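Local coordinates for protein UDP-N-acetylglucosamine 2-epimerase (Listeria monocytogenes, PDB 3OT5) that probably catalyses the interconversion of UDP-N-acetylglucosamine and UDP-N-acetylmannosamine by inverting the configuration at C2 of the sugar, at residues 45-50 and 57-62; 32-37 and 73-78; 117-122 and 172-177; 204-209 and 377-382; 138-143 and 390-395. All coordinates share one frame; numbering follows the deposited sequence.

Contact 1: residues 45-50 and 57-62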
# COMPACT_ATOMS: atom_id res chain seq x y z
N PRO A 45 -11.51 0.99 1.21
CA PRO A 45 -12.13 1.31 -0.08
C PRO A 45 -13.08 0.22 -0.56
O PRO A 45 -14.11 0.50 -1.15
CB PRO A 45 -10.94 1.42 -1.03
CG PRO A 45 -9.80 1.66 -0.20
CD PRO A 45 -10.06 0.93 1.08
N LEU A 46 -12.69 -1.02 -0.30
CA LEU A 46 -13.48 -2.18 -0.68
C LEU A 46 -14.75 -2.17 0.16
O LEU A 46 -15.86 -2.40 -0.36
CB LEU A 46 -12.65 -3.44 -0.47
CG LEU A 46 -13.07 -4.77 -1.07
CD1 LEU A 46 -13.31 -4.64 -2.57
CD2 LEU A 46 -11.98 -5.81 -0.78
N VAL A 47 -14.62 -1.87 1.44
CA VAL A 47 -15.78 -1.81 2.32
C VAL A 47 -16.71 -0.69 1.81
O VAL A 47 -17.93 -0.89 1.72
CB VAL A 47 -15.41 -1.60 3.79
CG1 VAL A 47 -16.66 -1.38 4.63
CG2 VAL A 47 -14.60 -2.79 4.29
N LEU A 48 -16.14 0.47 1.48
CA LEU A 48 -16.94 1.57 0.93
C LEU A 48 -17.71 1.12 -0.30
O LEU A 48 -18.91 1.37 -0.40
CB LEU A 48 -16.10 2.78 0.54
CG LEU A 48 -15.50 3.67 1.62
CD1 LEU A 48 -14.82 4.88 0.97
CD2 LEU A 48 -16.59 4.11 2.57
N ALA A 49 -17.02 0.47 -1.24
CA ALA A 49 -17.64 -0.03 -2.46
C ALA A 49 -18.84 -0.95 -2.16
O ALA A 49 -19.89 -0.87 -2.81
CB ALA A 49 -16.63 -0.77 -3.31
N LEU A 50 -18.68 -1.82 -1.17
CA LEU A 50 -19.76 -2.72 -0.75
C LEU A 50 -20.92 -1.91 -0.19
O LEU A 50 -22.08 -2.22 -0.44
CB LEU A 50 -19.27 -3.69 0.32
CG LEU A 50 -18.33 -4.80 -0.12
CD1 LEU A 50 -17.60 -5.43 1.08
CD2 LEU A 50 -19.11 -5.84 -0.92
N PHE A 57 -25.18 -6.17 -1.41
CA PHE A 57 -24.30 -6.61 -0.34
C PHE A 57 -24.65 -6.20 1.08
O PHE A 57 -25.23 -5.17 1.33
CB PHE A 57 -22.89 -6.07 -0.57
CG PHE A 57 -22.28 -6.48 -1.88
CD1 PHE A 57 -21.75 -7.75 -2.04
CD2 PHE A 57 -22.17 -5.57 -2.93
CE1 PHE A 57 -21.17 -8.12 -3.23
CE2 PHE A 57 -21.59 -5.94 -4.13
CZ PHE A 57 -21.08 -7.21 -4.28
N GLU A 58 -24.23 -7.06 1.99
CA GLU A 58 -24.36 -6.85 3.41
C GLU A 58 -22.89 -6.86 3.83
O GLU A 58 -22.17 -7.82 3.58
CB GLU A 58 -25.17 -7.97 4.04
CG GLU A 58 -25.39 -7.83 5.55
CD GLU A 58 -26.42 -8.84 6.09
OE1 GLU A 58 -27.20 -9.41 5.28
OE2 GLU A 58 -26.46 -9.03 7.33
N SER A 59 -22.41 -5.76 4.40
CA SER A 59 -21.00 -5.67 4.80
C SER A 59 -20.78 -5.86 6.30
O SER A 59 -21.33 -5.14 7.09
CB SER A 59 -20.43 -4.32 4.38
OG SER A 59 -19.06 -4.22 4.73
N THR A 60 -19.98 -6.86 6.67
CA THR A 60 -19.65 -7.10 8.07
C THR A 60 -18.15 -6.87 8.20
O THR A 60 -17.35 -7.57 7.59
CB THR A 60 -20.00 -8.51 8.56
OG1 THR A 60 -21.40 -8.77 8.38
CG2 THR A 60 -19.66 -8.67 10.05
N VAL A 61 -17.77 -5.88 8.99
CA VAL A 61 -16.37 -5.57 9.19
C VAL A 61 -15.93 -6.10 10.54
O VAL A 61 -16.53 -5.77 11.58
CB VAL A 61 -16.11 -4.08 9.12
CG1 VAL A 61 -14.70 -3.77 9.59
CG2 VAL A 61 -16.38 -3.57 7.69
N VAL A 62 -14.88 -6.92 10.50
CA VAL A 62 -14.32 -7.55 11.66
C VAL A 62 -12.88 -7.08 11.86
O VAL A 62 -12.03 -7.23 10.96
CB VAL A 62 -14.30 -9.09 11.49
CG1 VAL A 62 -13.76 -9.76 12.75
CG2 VAL A 62 -15.70 -9.61 11.14
O HOH W 1 -23.61 -2.96 1.38
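Leu50 and Phe57 join the last turn of helix 37-51 to the start of strand 57-63. Leaving the backbone with chi1 -72°, which sets CG opposite the carbonyl carbon, the Leu50 side chain runs from CB through CG to a fork whose two prongs part company. The CD1 methyl lies 4.1 Å from Ser59 OG. The CD2 methyl sits over one face of the Phe57 ring, 3.5 Å from the ring centroid and 18° off the normal, a CH-pi contact displaced toward the rim. Its closest ring atoms are on the CB side of the ring, with Phe57 CG 3.4 Å from Leu50 CD2. One turn back in the helix, Val47 carries the packing further along the strand: CG1 is 3.7 Å from Ser59 OG and 3.8 Å from Val61 CG2. Where the helix gives way to the strand, a water donates to both Leu50 O and Phe57 O. Leu385 of helix 380-392 packs on Leu50 as well. The helix runs roughly antiparallel to the strand, at 148°, as expected where strand 28-34, helix 37-51 and strand 57-63 form a beta-alpha-beta unit of a Rossmann-like domain.

Contact 2: residues 32-37 and 73-78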
# COMPACT_ATOMS: atom_id res chain seq x y z
N SER A 32 -15.34 -8.60 5.82
CA SER A 32 -14.01 -8.10 5.53
C SER A 32 -13.22 -8.06 6.81
O SER A 32 -13.63 -7.43 7.79
CB SER A 32 -14.07 -6.72 4.89
OG SER A 32 -14.77 -6.81 3.65
N ILE A 33 -12.09 -8.74 6.80
CA ILE A 33 -11.26 -8.81 7.97
C ILE A 33 -9.98 -8.02 7.81
O ILE A 33 -9.26 -8.18 6.82
CB ILE A 33 -10.84 -10.26 8.26
CG1 ILE A 33 -12.07 -11.16 8.36
CG2 ILE A 33 -10.02 -10.34 9.54
CD1 ILE A 33 -11.73 -12.61 8.59
N PHE A 34 -9.71 -7.14 8.76
CA PHE A 34 -8.43 -6.42 8.75
C PHE A 34 -7.88 -6.27 10.17
O PHE A 34 -8.63 -6.06 11.13
CB PHE A 34 -8.43 -5.12 7.91
CG PHE A 34 -9.66 -4.27 8.04
CD1 PHE A 34 -9.73 -3.27 8.97
CD2 PHE A 34 -10.70 -4.43 7.14
CE1 PHE A 34 -10.84 -2.46 9.04
CE2 PHE A 34 -11.81 -3.64 7.20
CZ PHE A 34 -11.89 -2.65 8.16
N GLY A 35 -6.57 -6.44 10.28
CA GLY A 35 -5.90 -6.40 11.56
C GLY A 35 -4.77 -5.43 11.77
O GLY A 35 -4.16 -5.44 12.82
N THR A 36 -4.45 -4.61 10.77
CA THR A 36 -3.39 -3.60 10.91
C THR A 36 -3.85 -2.32 10.24
O THR A 36 -4.82 -2.33 9.48
CB THR A 36 -2.04 -4.05 10.31
OG1 THR A 36 -2.16 -4.24 8.90
CG2 THR A 36 -1.54 -5.33 10.96
N ARG A 37 -3.15 -1.22 10.50
CA ARG A 37 -3.50 0.07 9.93
C ARG A 37 -3.36 0.01 8.40
O ARG A 37 -4.25 0.43 7.69
CB ARG A 37 -2.66 1.21 10.53
CG ARG A 37 -3.27 2.61 10.28
CD ARG A 37 -2.34 3.78 10.69
NE ARG A 37 -1.19 3.91 9.80
CZ ARG A 37 -0.24 4.85 9.89
NH1 ARG A 37 0.76 4.87 9.02
NH2 ARG A 37 -0.28 5.76 10.86
N GLN A 73 -8.60 5.67 13.54
CA GLN A 73 -8.50 6.95 12.84
C GLN A 73 -8.84 6.73 11.36
O GLN A 73 -9.51 7.56 10.74
CB GLN A 73 -7.10 7.56 12.99
CG GLN A 73 -5.97 6.69 12.45
CD GLN A 73 -4.62 7.37 12.50
OE1 GLN A 73 -3.61 6.78 12.11
NE2 GLN A 73 -4.58 8.62 12.96
N VAL A 74 -8.37 5.61 10.81
CA VAL A 74 -8.61 5.26 9.41
C VAL A 74 -10.08 4.96 9.16
O VAL A 74 -10.64 5.36 8.14
CB VAL A 74 -7.79 4.01 8.98
CG1 VAL A 74 -8.12 3.60 7.55
CG2 VAL A 74 -6.29 4.27 9.13
N LEU A 75 -10.71 4.27 10.10
CA LEU A 75 -12.13 3.93 9.95
C LEU A 75 -13.00 5.18 9.99
O LEU A 75 -14.03 5.25 9.31
CB LEU A 75 -12.57 2.93 11.02
CG LEU A 75 -11.88 1.56 10.94
CD1 LEU A 75 -12.36 0.67 12.07
CD2 LEU A 75 -12.15 0.91 9.60
N GLU A 76 -12.58 6.17 10.78
CA GLU A 76 -13.32 7.42 10.88
C GLU A 76 -13.25 8.18 9.55
O GLU A 76 -14.23 8.78 9.12
CB GLU A 76 -12.77 8.27 12.02
CG GLU A 76 -13.58 9.52 12.32
CD GLU A 76 -13.04 10.30 13.50
OE1 GLU A 76 -11.92 9.98 13.96
OE2 GLU A 76 -13.74 11.22 13.96
N ILE A 77 -12.09 8.13 8.89
CA ILE A 77 -11.92 8.79 7.59
C ILE A 77 -12.86 8.20 6.54
O ILE A 77 -13.50 8.93 5.79
CB ILE A 77 -10.48 8.69 7.11
CG1 ILE A 77 -9.56 9.43 8.08
CG2 ILE A 77 -10.33 9.30 5.72
CD1 ILE A 77 -9.55 10.90 7.89
N PHE A 78 -12.93 6.87 6.51
CA PHE A 78 -13.79 6.16 5.57
C PHE A 78 -15.22 6.00 6.11
O PHE A 78 -16.08 5.42 5.43
CB PHE A 78 -13.19 4.78 5.25
CG PHE A 78 -11.94 4.85 4.40
CD1 PHE A 78 -12.00 4.60 3.04
CD2 PHE A 78 -10.71 5.17 4.97
CE1 PHE A 78 -10.85 4.67 2.25
CE2 PHE A 78 -9.57 5.24 4.19
CZ PHE A 78 -9.64 4.99 2.83
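Phe34 meets Leu75, and Arg37 meets Val74 and Gln73, at the C-terminal edge of the parallel sheet in a Rossmann-like fold. Here strand 28-34 gives way to the loop that leads into helix 37-51, and helix 72-77 packs beside it. The well-packed part is apolar. Phe34 takes chi1 42°, with CG lodged between the backbone N and the carbonyl carbon, and this swings the ring toward the helix. Leu75 CD2 comes in at the ring edge, near its plane, 3.7 Å from Phe34 CE1. Ile63, Ile80 and Pro82 lie against Leu75, while Met43 and Val61 touch the same phenylalanine, so this end is buried on several sides.

Toward solvent the contact thins out. Arg37 runs out extended as far as CD, then bends at chi3 (71°), which turns the guanidinium past Gln73. The amide and guanidinium planes are 33° apart, and Gln73 OE1 stays 3.7 Å from Arg37 NH2, a separation that amounts to grazing contact. The charge finds its partner in Asp291, to which NH2 forms a salt bridge and which also touches Gln73. Between the two regimes lies the aliphatic stem of the arginine, crossed at about a right angle by Val74, whose CG2 methyl rests 3.6 Å from Arg37 CG.

Contact 3: residues 117-122 and 172-177; sequences IVLVHG and IHFSPT
Leu119 and Phe174 both leave their strands with CG opposite the carbonyl carbon, at chi1 -57° and -49°, and these settings tilt their ends toward each other across the strand that separates them. From Leu119 it is the CD2 methyl that reaches the ring, arriving 4.0 Å from Phe174 CE2, with the two side chains crossing at about a right angle. The methyl approaches the ring obliquely. The other branch of Leu119, CD1, is turned to Leu46 of helix 37-51, so this leucine touches both the helix and Phe174.

Farther back along the strands, Ile117 supplies a second, looser touch. Its chain is extended at both torsions (chi1 -177°), which carries CD1 over the intervening strand to lie 4.2 Å from Ile172 CG2. Ile117 also packs on Val30, and Ile172 on Met140.

Strands 117-121 and 172-175 are not neighbours in the parallel sheet. Strand 140-144 runs between them, and Val118 makes its backbone hydrogen bonds to Met140 and Gly142 of that strand; the nearest CA atoms of the two segments, those of Leu119 and Ile172, are 9.4 Å apart. The contact is therefore made by large residues leaning across one face of a Rossmann-like sheet, beneath its helices. With only methyls and an aromatic carbon meeting at van der Waals distances or slightly more, cohesion here comes from dispersion and the exclusion of water, and the fit depends on shape instead of on directed bonds.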
# COMPACT_ATOMS: atom_id res chain seq x y z
N ILE A 117 -19.09 -14.87 2.12
CA ILE A 117 -17.71 -14.78 1.72
C ILE A 117 -16.94 -13.95 2.69
O ILE A 117 -17.44 -12.97 3.22
CB ILE A 117 -17.58 -14.22 0.29
CG1 ILE A 117 -16.11 -14.20 -0.16
CG2 ILE A 117 -18.17 -12.80 0.21
CD1 ILE A 117 -15.95 -13.76 -1.60
N VAL A 118 -15.71 -14.37 2.93
CA VAL A 118 -14.83 -13.67 3.82
C VAL A 118 -13.68 -13.17 3.00
O VAL A 118 -13.14 -13.91 2.16
CB VAL A 118 -14.31 -14.59 4.92
CG1 VAL A 118 -13.39 -13.80 5.87
CG2 VAL A 118 -15.47 -15.18 5.69
N LEU A 119 -13.32 -11.90 3.21
CA LEU A 119 -12.21 -11.31 2.47
C LEU A 119 -11.08 -11.02 3.42
O LEU A 119 -11.25 -10.33 4.44
CB LEU A 119 -12.62 -10.02 1.76
CG LEU A 119 -13.77 -10.14 0.77
CD1 LEU A 119 -14.14 -8.77 0.22
CD2 LEU A 119 -13.42 -11.13 -0.34
N VAL A 120 -9.92 -11.59 3.09
CA VAL A 120 -8.71 -11.39 3.87
C VAL A 120 -7.76 -10.68 2.93
O VAL A 120 -7.85 -10.79 1.68
CB VAL A 120 -8.13 -12.71 4.41
CG1 VAL A 120 -9.19 -13.43 5.35
CG2 VAL A 120 -7.73 -13.62 3.28
N HIS A 121 -6.84 -9.94 3.51
CA HIS A 121 -5.92 -9.18 2.72
C HIS A 121 -4.46 -9.55 2.86
O HIS A 121 -3.96 -9.83 3.96
CB HIS A 121 -6.03 -7.70 3.09
CG HIS A 121 -5.13 -6.81 2.29
ND1 HIS A 121 -3.78 -6.74 2.51
CD2 HIS A 121 -5.39 -5.98 1.25
CE1 HIS A 121 -3.24 -5.91 1.64
NE2 HIS A 121 -4.20 -5.43 0.87
N GLY A 122 -3.79 -9.53 1.72
CA GLY A 122 -2.36 -9.76 1.65
C GLY A 122 -1.71 -10.93 2.36
O GLY A 122 -2.17 -12.07 2.30
N ILE A 172 -11.15 -17.24 -4.55
CA ILE A 172 -11.09 -16.17 -5.53
C ILE A 172 -9.92 -15.25 -5.16
O ILE A 172 -9.71 -14.90 -3.99
CB ILE A 172 -12.48 -15.49 -5.68
CG1 ILE A 172 -12.47 -14.41 -6.76
CG2 ILE A 172 -12.97 -14.94 -4.36
CD1 ILE A 172 -13.88 -13.94 -7.14
N HIS A 173 -9.14 -14.90 -6.17
CA HIS A 173 -7.94 -14.12 -5.99
C HIS A 173 -8.05 -12.81 -6.72
O HIS A 173 -8.40 -12.77 -7.91
CB HIS A 173 -6.76 -14.91 -6.55
CG HIS A 173 -6.68 -16.31 -6.05
ND1 HIS A 173 -5.88 -16.68 -4.99
CD2 HIS A 173 -7.32 -17.43 -6.45
CE1 HIS A 173 -6.02 -17.98 -4.77
NE2 HIS A 173 -6.90 -18.46 -5.64
N PHE A 174 -7.73 -11.75 -6.01
CA PHE A 174 -7.77 -10.43 -6.57
C PHE A 174 -6.31 -10.00 -6.59
O PHE A 174 -5.77 -9.55 -5.59
CB PHE A 174 -8.67 -9.54 -5.71
CG PHE A 174 -10.02 -10.16 -5.41
CD1 PHE A 174 -10.97 -10.29 -6.40
CD2 PHE A 174 -10.32 -10.61 -4.13
CE1 PHE A 174 -12.20 -10.85 -6.13
CE2 PHE A 174 -11.55 -11.16 -3.84
CZ PHE A 174 -12.50 -11.30 -4.85
N SER A 175 -5.66 -10.20 -7.73
CA SER A 175 -4.25 -9.86 -7.87
C SER A 175 -4.08 -8.39 -8.19
O SER A 175 -4.91 -7.80 -8.87
CB SER A 175 -3.62 -10.70 -8.99
OG SER A 175 -3.67 -12.08 -8.67
N PRO A 176 -3.02 -7.79 -7.67
CA PRO A 176 -2.83 -6.40 -7.96
C PRO A 176 -2.21 -6.20 -9.33
O PRO A 176 -2.40 -5.15 -9.93
CB PRO A 176 -1.88 -5.94 -6.86
CG PRO A 176 -1.05 -7.13 -6.60
CD PRO A 176 -1.98 -8.31 -6.76
N THR A 177 -1.50 -7.20 -9.83
CA THR A 177 -0.82 -7.08 -11.11
C THR A 177 -0.88 -8.35 -11.94
O THR A 177 -1.25 -9.43 -11.45
CB THR A 177 0.67 -6.76 -10.91
OG1 THR A 177 1.29 -7.84 -10.19
CG2 THR A 177 0.85 -5.46 -10.13

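Contact 4: residues 204-209 and 377-382; sequences ALKTTV and DGFAAN
Lys206 of helix 200-208 reaches the residues that open helix 380-392, where Asp377 forms an Asx turn and Phe379 takes the N-cap position. The hydrogen bonds come first. Lys206 NZ donates to Gly378 O over 3.0 Å, and the nitrogen lies nearly in line with the carbonyl, at a C=O...N angle of 163°. The chain gets there by keeping CG opposite its carbonyl carbon and then bending at chi3 (-63°), which hooks the ammonium group onto the oxygen. In the Asx turn, Phe379 N donates to Asp377 OD1 over 3.0 Å at an N-H...O angle of 141°, meeting that oxygen from above the carboxylate plane. Nearly one turn before Lys206, Asp203 receives the backbone N-H groups of Ala380 and Ala381 on its two carboxylate oxygens, so the same helix that supplies the lysine also holds the first turn of its partner.

A salt bridge adds to this: Asp377 OD2 pairs with Arg383, so the two oxygens of that carboxylate serve the turn and the following helix respectively.

Van der Waals packing is modest. The backbone angles of Gly378 by themselves favour glycine, and the lysine stem passes alongside it, with Lys206 CE 3.3 Å from Gly378 O. Glycol molecules, probably from the crystallisation liquor, lie near Lys206 and Phe379. The Lys206 and Phe379 side chains cross at about a right angle, and Phe379 CE1 is 3.7 Å from Lys206 NZ, an oblique approach.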
# COMPACT_ATOMS: atom_id res chain seq x y z
N ALA A 204 -7.79 3.99 -2.08
CA ALA A 204 -7.77 4.70 -0.79
C ALA A 204 -7.46 6.20 -0.93
O ALA A 204 -7.99 7.01 -0.18
CB ALA A 204 -6.78 4.06 0.14
N LEU A 205 -6.61 6.56 -1.87
CA LEU A 205 -6.23 7.95 -2.09
C LEU A 205 -7.44 8.85 -2.37
O LEU A 205 -7.43 10.05 -2.05
CB LEU A 205 -5.22 8.05 -3.25
CG LEU A 205 -3.89 7.29 -3.07
CD1 LEU A 205 -3.05 7.29 -4.37
CD2 LEU A 205 -3.08 7.84 -1.91
N LYS A 206 -8.50 8.29 -2.96
CA LYS A 206 -9.67 9.10 -3.26
C LYS A 206 -10.29 9.60 -1.95
O LYS A 206 -10.91 10.65 -1.93
CB LYS A 206 -10.70 8.31 -4.09
CG LYS A 206 -10.18 7.87 -5.47
CD LYS A 206 -11.24 7.10 -6.27
CE LYS A 206 -11.65 5.79 -5.58
NZ LYS A 206 -12.61 5.00 -6.39
N THR A 207 -10.08 8.88 -0.86
CA THR A 207 -10.63 9.27 0.43
C THR A 207 -9.63 9.92 1.38
O THR A 207 -9.97 10.83 2.11
CB THR A 207 -11.25 8.05 1.16
OG1 THR A 207 -12.23 7.43 0.32
CG2 THR A 207 -11.90 8.48 2.48
N THR A 208 -8.40 9.43 1.40
CA THR A 208 -7.38 9.97 2.32
C THR A 208 -6.88 11.35 1.92
O THR A 208 -6.52 12.16 2.79
CB THR A 208 -6.19 9.02 2.41
OG1 THR A 208 -5.62 8.86 1.11
CG2 THR A 208 -6.62 7.65 2.93
N VAL A 209 -6.83 11.61 0.62
CA VAL A 209 -6.41 12.91 0.10
C VAL A 209 -7.59 13.86 0.24
O VAL A 209 -8.65 13.65 -0.36
CB VAL A 209 -6.02 12.85 -1.38
CG1 VAL A 209 -5.70 14.25 -1.89
CG2 VAL A 209 -4.84 11.91 -1.58
N ASP A 377 -5.61 1.95 -11.09
CA ASP A 377 -6.19 3.23 -11.50
C ASP A 377 -7.11 3.80 -10.42
O ASP A 377 -7.71 4.85 -10.61
CB ASP A 377 -6.98 3.07 -12.80
CG ASP A 377 -8.16 2.09 -12.68
OD1 ASP A 377 -8.31 1.42 -11.62
OD2 ASP A 377 -8.92 1.98 -13.65
N GLY A 378 -7.22 3.10 -9.29
CA GLY A 378 -8.07 3.57 -8.19
C GLY A 378 -9.46 2.96 -8.18
O GLY A 378 -10.35 3.41 -7.45
N PHE A 379 -9.66 1.93 -8.99
CA PHE A 379 -10.95 1.28 -9.06
C PHE A 379 -10.84 -0.21 -8.85
O PHE A 379 -11.65 -0.97 -9.34
CB PHE A 379 -11.67 1.62 -10.37
CG PHE A 379 -12.00 3.07 -10.52
CD1 PHE A 379 -13.13 3.60 -9.92
CD2 PHE A 379 -11.18 3.91 -11.25
CE1 PHE A 379 -13.43 4.95 -10.04
CE2 PHE A 379 -11.47 5.25 -11.39
CZ PHE A 379 -12.60 5.78 -10.78
N ALA A 380 -9.83 -0.62 -8.10
CA ALA A 380 -9.64 -2.04 -7.81
C ALA A 380 -10.84 -2.57 -7.03
O ALA A 380 -11.28 -3.69 -7.27
CB ALA A 380 -8.36 -2.25 -7.03
N ALA A 381 -11.39 -1.76 -6.14
CA ALA A 381 -12.54 -2.15 -5.33
C ALA A 381 -13.75 -2.53 -6.19
O ALA A 381 -14.41 -3.54 -5.95
CB ALA A 381 -12.92 -1.03 -4.35
N ASN A 382 -14.02 -1.72 -7.21
CA ASN A 382 -15.14 -1.95 -8.11
C ASN A 382 -14.97 -3.25 -8.86
O ASN A 382 -15.92 -4.01 -9.00
CB ASN A 382 -15.28 -0.76 -9.06
CG ASN A 382 -15.53 0.52 -8.32
OD1 ASN A 382 -14.70 1.43 -8.35
ND2 ASN A 382 -16.62 0.57 -7.56

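Contact 5: residues 138-143 and 390-395; sequences QKMLGH and SHFEET
Met140, at the start of strand 140-144, faces His391 in the last turn of helix 380-392, with 10.4 Å between the CA atoms of Met140 and His391, a gap that the side chains alone bridge. Met140 is fully extended, from chi1 -174° to chi3 -179°, and so delivers its thioether end straight to the helix. His391, with CG opposite its own backbone N, comes from the other direction and presents a ring face. The CE methyl stands 3.6 Å from the centroid of the His391 ring, only 3° off the normal, in a CH-pi contact. The sulfur lies over the same face but nearer the rim, with Met140 SD 3.5 Å from His391 NE2. SD also makes an oblique Met-aromatic contact with Phe392, whose CZ is 3.8 Å from Met140 SD. The two aromatic residues also meet each other, His391 CD2 lying 3.8 Å above the middle of the Phe392 ring. Phe392 rests in turn on Ile28. This surface contact, which places the end of the last helix, 380-392, against the parallel sheet, relies on polarisable sulfur and methyl groups against aromatic rings, weak, dispersion-dominated attractions with little directionality.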
# COMPACT_ATOMS: atom_id res chain seq x y z
N GLN A 138 -16.14 -23.71 5.94
CA GLN A 138 -16.60 -23.94 4.59
C GLN A 138 -17.31 -22.74 3.94
O GLN A 138 -18.37 -22.89 3.33
CB GLN A 138 -17.45 -25.20 4.53
CG GLN A 138 -16.66 -26.43 4.92
CD GLN A 138 -17.43 -27.71 4.72
OE1 GLN A 138 -18.67 -27.74 4.82
NE2 GLN A 138 -16.71 -28.79 4.45
N LYS A 139 -16.69 -21.57 4.09
CA LYS A 139 -17.18 -20.33 3.49
C LYS A 139 -16.25 -19.98 2.36
O LYS A 139 -15.06 -20.33 2.38
CB LYS A 139 -17.16 -19.15 4.45
CG LYS A 139 -18.31 -18.92 5.41
CD LYS A 139 -18.73 -20.11 6.19
CE LYS A 139 -19.85 -20.85 5.50
NZ LYS A 139 -21.10 -20.04 5.57
N MET A 140 -16.76 -19.25 1.38
CA MET A 140 -15.94 -18.84 0.28
C MET A 140 -14.91 -17.83 0.81
O MET A 140 -15.23 -16.97 1.64
CB MET A 140 -16.79 -18.26 -0.83
CG MET A 140 -15.99 -17.96 -2.06
SD MET A 140 -17.05 -17.43 -3.38
CE MET A 140 -15.85 -17.17 -4.69
N LEU A 141 -13.68 -17.98 0.34
CA LEU A 141 -12.58 -17.12 0.75
C LEU A 141 -12.06 -16.30 -0.42
O LEU A 141 -11.69 -16.83 -1.46
CB LEU A 141 -11.42 -17.98 1.30
CG LEU A 141 -10.21 -17.20 1.83
CD1 LEU A 141 -10.61 -16.21 2.90
CD2 LEU A 141 -9.15 -18.16 2.36
N GLY A 142 -12.05 -14.99 -0.23
CA GLY A 142 -11.57 -14.08 -1.24
C GLY A 142 -10.27 -13.49 -0.71
O GLY A 142 -10.19 -13.10 0.46
N HIS A 143 -9.26 -13.42 -1.58
CA HIS A 143 -7.95 -12.90 -1.18
C HIS A 143 -7.63 -11.62 -1.92
O HIS A 143 -7.39 -11.62 -3.14
CB HIS A 143 -6.93 -14.02 -1.40
CG HIS A 143 -5.57 -13.75 -0.84
ND1 HIS A 143 -4.44 -14.34 -1.35
CD2 HIS A 143 -5.15 -12.91 0.13
CE1 HIS A 143 -3.39 -13.93 -0.67
NE2 HIS A 143 -3.79 -13.05 0.23
N SER A 390 -20.16 -11.41 -9.88
CA SER A 390 -20.03 -12.38 -10.97
C SER A 390 -20.19 -13.82 -10.52
O SER A 390 -20.78 -14.62 -11.21
CB SER A 390 -18.65 -12.25 -11.63
OG SER A 390 -18.46 -13.31 -12.55
N HIS A 391 -19.64 -14.14 -9.36
CA HIS A 391 -19.72 -15.49 -8.83
C HIS A 391 -21.10 -15.79 -8.24
O HIS A 391 -21.70 -16.80 -8.57
CB HIS A 391 -18.64 -15.71 -7.76
CG HIS A 391 -18.74 -17.04 -7.08
ND1 HIS A 391 -18.13 -18.17 -7.57
CD2 HIS A 391 -19.38 -17.41 -5.95
CE1 HIS A 391 -18.40 -19.19 -6.77
NE2 HIS A 391 -19.16 -18.76 -5.78
N PHE A 392 -21.61 -14.90 -7.40
CA PHE A 392 -22.90 -15.15 -6.74
C PHE A 392 -24.17 -14.92 -7.56
O PHE A 392 -25.13 -15.65 -7.40
CB PHE A 392 -23.00 -14.36 -5.44
CG PHE A 392 -22.08 -14.85 -4.39
CD1 PHE A 392 -22.41 -15.97 -3.63
CD2 PHE A 392 -20.88 -14.20 -4.13
CE1 PHE A 392 -21.56 -16.43 -2.65
CE2 PHE A 392 -20.02 -14.65 -3.14
CZ PHE A 392 -20.35 -15.77 -2.40
N GLU A 393 -24.17 -13.90 -8.41
CA GLU A 393 -25.35 -13.59 -9.20
C GLU A 393 -25.11 -13.98 -10.66
O GLU A 393 -25.98 -13.80 -11.51
CB GLU A 393 -25.68 -12.11 -9.04
CG GLU A 393 -26.01 -11.75 -7.59
CD GLU A 393 -26.29 -10.27 -7.35
OE1 GLU A 393 -25.97 -9.44 -8.24
OE2 GLU A 393 -26.82 -9.94 -6.26
N GLU A 394 -23.93 -14.54 -10.92
CA GLU A 394 -23.54 -14.98 -12.25
C GLU A 394 -23.78 -13.92 -13.32
O GLU A 394 -24.30 -14.20 -14.41
CB GLU A 394 -24.22 -16.31 -12.58
CG GLU A 394 -23.81 -17.42 -11.60
CD GLU A 394 -24.44 -18.75 -11.93
OE1 GLU A 394 -24.13 -19.74 -11.22
OE2 GLU A 394 -25.23 -18.82 -12.89
N THR A 395 -23.39 -12.69 -12.99
CA THR A 395 -23.50 -11.56 -13.90
C THR A 395 -22.14 -11.39 -14.57
O THR A 395 -21.16 -12.01 -14.15
CB THR A 395 -23.94 -10.27 -13.17
OG1 THR A 395 -23.03 -9.96 -12.11
CG2 THR A 395 -25.35 -10.44 -12.59

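Overall arrangement
All five contacts gather on or beside the seven-stranded parallel sheet. Contacts 1, 2, 3 and 5 draw on its strands, whereas contact 4 joins two helices alongside. Contact 1 is nested within the loop closed by contact 2, and their centres are 11 Å apart; strands 28-34 and 57-63 lie side by side there. Contact 3 crosses contact 5, its centre also 11 Å away, their segments alternating along the chain; strand 140-144 also lies between strands 117-121 and 172-175 in the sheet. Contacts 4 and 5 use opposite ends of helix 380-392, their centres 22 Å apart. The chain thus returns, after building the six-stranded sheet, to pack against the first domain, consistent with the two-domain architecture of this epimerase family.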